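Local coordinates for protein pyruvate-formate lyase-activating enzyme (Bacteroides vulgatus ATCC 8482, PDB 3CAN) that is probably an activating enzyme of the radical SAM superfamily, a family with TIM-barrel-like folds, at residues I112-E117 with I170-L176. Sequence-based numbering, arbitrary orientation. Where two conformers were deposited one is given.
Sequences IKLSAE and ILTDYGL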
ATOM      1  N   ILE A 112      -4.332  -0.112 -21.947  1.00 17.40           N
ATOM      2  CA  ILE A 112      -4.794   0.975 -21.098  1.00 16.82           C
ATOM      3  C   ILE A 112      -6.091   1.562 -21.635  1.00 16.29           C
ATOM      4  O   ILE A 112      -6.996   1.866 -20.862  1.00 15.73           O
ATOM      5  CB  ILE A 112      -3.704   2.051 -20.904  1.00 17.02           C
ATOM      6  CG1 ILE A 112      -2.454   1.421 -20.258  1.00 17.55           C
ATOM      7  CG2 ILE A 112      -4.218   3.213 -20.067  1.00 17.96           C
ATOM      8  CD1 ILE A 112      -2.689   0.756 -18.894  1.00 17.31           C
ATOM      9  N   LYS A 113      -6.209   1.692 -22.958  1.00 15.95           N
ATOM     10  CA  LYS A 113      -7.473   2.138 -23.551  1.00 15.82           C
ATOM     11  C   LYS A 113      -8.609   1.141 -23.307  1.00 15.33           C
ATOM     12  O   LYS A 113      -9.716   1.547 -22.946  1.00 14.26           O
ATOM     13  CB  LYS A 113      -7.332   2.450 -25.050  1.00 16.28           C
ATOM     14  CG  LYS A 113      -6.538   3.740 -25.336  1.00 17.25           C
ATOM     15  CD  LYS A 113      -6.450   4.019 -26.819  1.00 17.77           C
ATOM     16  CE  LYS A 113      -5.798   5.356 -27.059  1.00 19.77           C
ATOM     17  NZ  LYS A 113      -5.661   5.646 -28.523  1.00 21.49           N
ATOM     18  N   LEU A 114      -8.345  -0.151 -23.469  1.00 14.65           N
ATOM     19  CA  LEU A 114      -9.384  -1.168 -23.224  1.00 14.88           C
ATOM     20  C   LEU A 114      -9.811  -1.122 -21.761  1.00 14.74           C
ATOM     21  O   LEU A 114     -10.993  -1.247 -21.443  1.00 14.79           O
ATOM     22  CB  LEU A 114      -8.870  -2.560 -23.590  1.00 14.87           C
ATOM     23  CG  LEU A 114      -8.693  -2.809 -25.092  1.00 14.87           C
ATOM     24  CD1 LEU A 114      -8.028  -4.184 -25.284  1.00 16.70           C
ATOM     25  CD2 LEU A 114     -10.030  -2.688 -25.864  1.00 13.60           C
ATOM     26  N   SER A 115      -8.833  -0.931 -20.875  1.00 14.91           N
ATOM     27  CA  SER A 115      -9.093  -0.800 -19.442  1.00 14.83           C
ATOM     28  C   SER A 115      -9.984   0.410 -19.156  1.00 14.57           C
ATOM     29  O   SER A 115     -10.963   0.316 -18.412  1.00 14.36           O
ATOM     30  CB  SER A 115      -7.773  -0.671 -18.665  1.00 15.28           C
ATOM     31  OG  SER A 115      -6.956  -1.832 -18.784  1.00 15.60           O
ATOM     32  N   ALA A 116      -9.646   1.542 -19.761  1.00 14.76           N
ATOM     33  CA  ALA A 116     -10.406   2.774 -19.584  1.00 14.98           C
ATOM     34  C   ALA A 116     -11.840   2.623 -20.099  1.00 14.44           C
ATOM     35  O   ALA A 116     -12.791   3.056 -19.462  1.00 14.09           O
ATOM     36  CB  ALA A 116      -9.700   3.929 -20.296  1.00 15.48           C
ATOM     37  N   GLU A 117     -11.988   2.001 -21.263  1.00 14.41           N
ATOM     38  CA  GLU A 117     -13.295   1.794 -21.863  1.00 14.37           C
ATOM     39  C   GLU A 117     -14.176   0.896 -21.020  1.00 14.16           C
ATOM     40  O   GLU A 117     -15.368   1.161 -20.867  1.00 14.67           O
ATOM     41  CB  GLU A 117     -13.138   1.237 -23.275  1.00 14.06           C
ATOM     42  CG  GLU A 117     -12.574   2.263 -24.233  1.00 14.13           C
ATOM     43  CD  GLU A 117     -12.196   1.750 -25.607  1.00 14.60           C
ATOM     44  OE1 GLU A 117     -12.474   0.576 -25.966  1.00 13.76           O
ATOM     45  OE2 GLU A 117     -11.630   2.573 -26.376  1.00 13.86           O
ATOM     46  N   ILE A 170      -4.656   8.999 -20.920  1.00 20.96           N
ATOM     47  CA  ILE A 170      -5.676   8.125 -21.507  0.50 20.84           C
ATOM     48  C   ILE A 170      -6.850   7.963 -20.543  1.00 20.93           C
ATOM     49  O   ILE A 170      -8.009   8.173 -20.896  1.00 19.96           O
ATOM     50  CB  ILE A 170      -5.093   6.731 -21.853  0.50 20.82           C
ATOM     51  CG1 ILE A 170      -4.121   6.834 -23.036  0.50 20.99           C
ATOM     52  CG2 ILE A 170      -6.212   5.740 -22.188  0.50 20.89           C
ATOM     53  CD1 ILE A 170      -3.162   5.660 -23.150  0.50 20.69           C
ATOM     54  N   LEU A 171      -6.548   7.585 -19.308  1.00 20.71           N
ATOM     55  CA  LEU A 171      -7.599   7.365 -18.330  1.00 21.15           C
ATOM     56  C   LEU A 171      -8.406   8.654 -18.079  1.00 21.29           C
ATOM     57  O   LEU A 171      -9.640   8.617 -18.016  1.00 20.63           O
ATOM     58  CB  LEU A 171      -6.993   6.804 -17.036  1.00 21.15           C
ATOM     59  CG  LEU A 171      -6.419   5.393 -17.164  1.00 20.95           C
ATOM     60  CD1 LEU A 171      -5.482   5.062 -15.985  1.00 22.21           C
ATOM     61  CD2 LEU A 171      -7.552   4.355 -17.305  1.00 20.75           C
ATOM     62  N   THR A 172      -7.702   9.778 -17.972  1.00 21.94           N
ATOM     63  CA  THR A 172      -8.318  11.084 -17.795  1.00 22.45           C
ATOM     64  C   THR A 172      -9.217  11.428 -18.983  1.00 22.98           C
ATOM     65  O   THR A 172     -10.325  11.933 -18.796  1.00 22.98           O
ATOM     66  CB  THR A 172      -7.243  12.182 -17.596  1.00 22.86           C
ATOM     67  OG1 THR A 172      -6.389  11.832 -16.489  1.00 23.52           O
ATOM     68  CG2 THR A 172      -7.888  13.529 -17.323  1.00 22.80           C
ATOM     69  N   ASP A 173      -8.742  11.142 -20.198  1.00 23.14           N
ATOM     70  CA  ASP A 173      -9.518  11.393 -21.416  1.00 23.06           C
ATOM     71  C   ASP A 173     -10.854  10.645 -21.449  1.00 22.81           C
ATOM     72  O   ASP A 173     -11.807  11.120 -22.064  1.00 22.50           O
ATOM     73  CB  ASP A 173      -8.701  11.031 -22.670  1.00 24.22           C
ATOM     74  CG  ASP A 173      -7.580  12.029 -22.971  1.00 26.07           C
ATOM     75  OD1 ASP A 173      -7.565  13.148 -22.411  1.00 28.33           O
ATOM     76  OD2 ASP A 173      -6.697  11.679 -23.786  1.00 29.92           O
ATOM     77  N   TYR A 174     -10.919   9.482 -20.792  1.00 21.75           N
ATOM     78  CA  TYR A 174     -12.150   8.689 -20.704  1.00 21.26           C
ATOM     79  C   TYR A 174     -13.001   9.059 -19.489  1.00 21.44           C
ATOM     80  O   TYR A 174     -13.997   8.389 -19.187  1.00 21.37           O
ATOM     81  CB  TYR A 174     -11.816   7.190 -20.680  1.00 20.81           C
ATOM     82  CG  TYR A 174     -11.515   6.607 -22.037  1.00 19.64           C
ATOM     83  CD1 TYR A 174     -10.212   6.511 -22.502  1.00 20.62           C
ATOM     84  CD2 TYR A 174     -12.539   6.116 -22.848  1.00 20.84           C
ATOM     85  CE1 TYR A 174      -9.928   5.968 -23.756  1.00 20.26           C
ATOM     86  CE2 TYR A 174     -12.267   5.579 -24.099  1.00 20.57           C
ATOM     87  CZ  TYR A 174     -10.957   5.492 -24.544  1.00 20.39           C
ATOM     88  OH  TYR A 174     -10.675   4.936 -25.784  1.00 18.33           O
ATOM     89  N   GLY A 175     -12.616  10.125 -18.792  1.00 20.76           N
ATOM     90  CA  GLY A 175     -13.399  10.644 -17.677  1.00 20.71           C
ATOM     91  C   GLY A 175     -13.177   9.949 -16.351  1.00 19.89           C
ATOM     92  O   GLY A 175     -13.994  10.083 -15.440  1.00 19.85           O
ATOM     93  N   LEU A 176     -12.043   9.268 -16.227  1.00 19.42           N
ATOM     94  CA  LEU A 176     -11.692   8.536 -15.024  1.00 19.72           C
ATOM     95  C   LEU A 176     -10.639   9.296 -14.212  1.00 19.99           C
ATOM     96  O   LEU A 176      -9.891  10.124 -14.749  1.00 20.49           O
ATOM     97  CB  LEU A 176     -11.178   7.146 -15.397  1.00 19.29           C
ATOM     98  CG  LEU A 176     -12.175   6.256 -16.140  1.00 19.48           C
ATOM     99  CD1 LEU A 176     -11.432   5.148 -16.896  1.00 19.62           C
ATOM    100  CD2 LEU A 176     -13.215   5.670 -15.183  1.00 19.43           C
TER
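The hydroxyl OH of Tyr174 meets carboxylate oxygen OE2 of Glu117 at 2.6 Å, a hydrogen bond that is short but weak, with OE2 standing well out of the plane of the Tyr174 ring. The proton also has another acceptor within reach, which leaves the bond unsettled. The carboxylate plane is turned 60° from the ring. Beside the bond, Glu117 CG packs 3.3 Å from Tyr174 CE2, and the backbone N of Glu117 lies over one face of the ring. An extended chain beyond CG (chi2 172°) carries the carboxylate from there out to the hydroxyl.

Helix 109-121 here packs against the C-terminal end of helix 161-173, a worked example of a small residue receiving larger ones. Ala116 CB points at the partner and comes within 3.4 Å of Tyr174 CD1, at an oblique approach to the ring. Leu171 CD2 reaches the same methyl at 3.7 Å, and Leu176 CD1 closes over the Ala116 backbone, 3.6 Å from its carbonyl O. With CG anti to the carbonyl carbon (chi1 -80°), the Tyr174 ring swings over toward Ala116 and Glu117.

Toward the other end of the contact, Ile112 and Ile170 cross at about a right angle, their CG2 methyls 3.9 Å apart. Lys113 CG rests 3.7 Å from Ile170 CG2, while its NZ forms a salt bridge with Glu109. Ile170 was deposited in two conformers, so the detail of its packing is less certain.

A Schellman motif with Gly175 at C-prime ends helix 161-173 and brings Leu176 back beside Leu171. The contact thus joins two helices flanking the parallel sheet: Leu171 and Leu176 carry the apolar packing on to strand 128-133, and packing around Ala116 probably contributes more than the weak polar pair at the exposed Glu117.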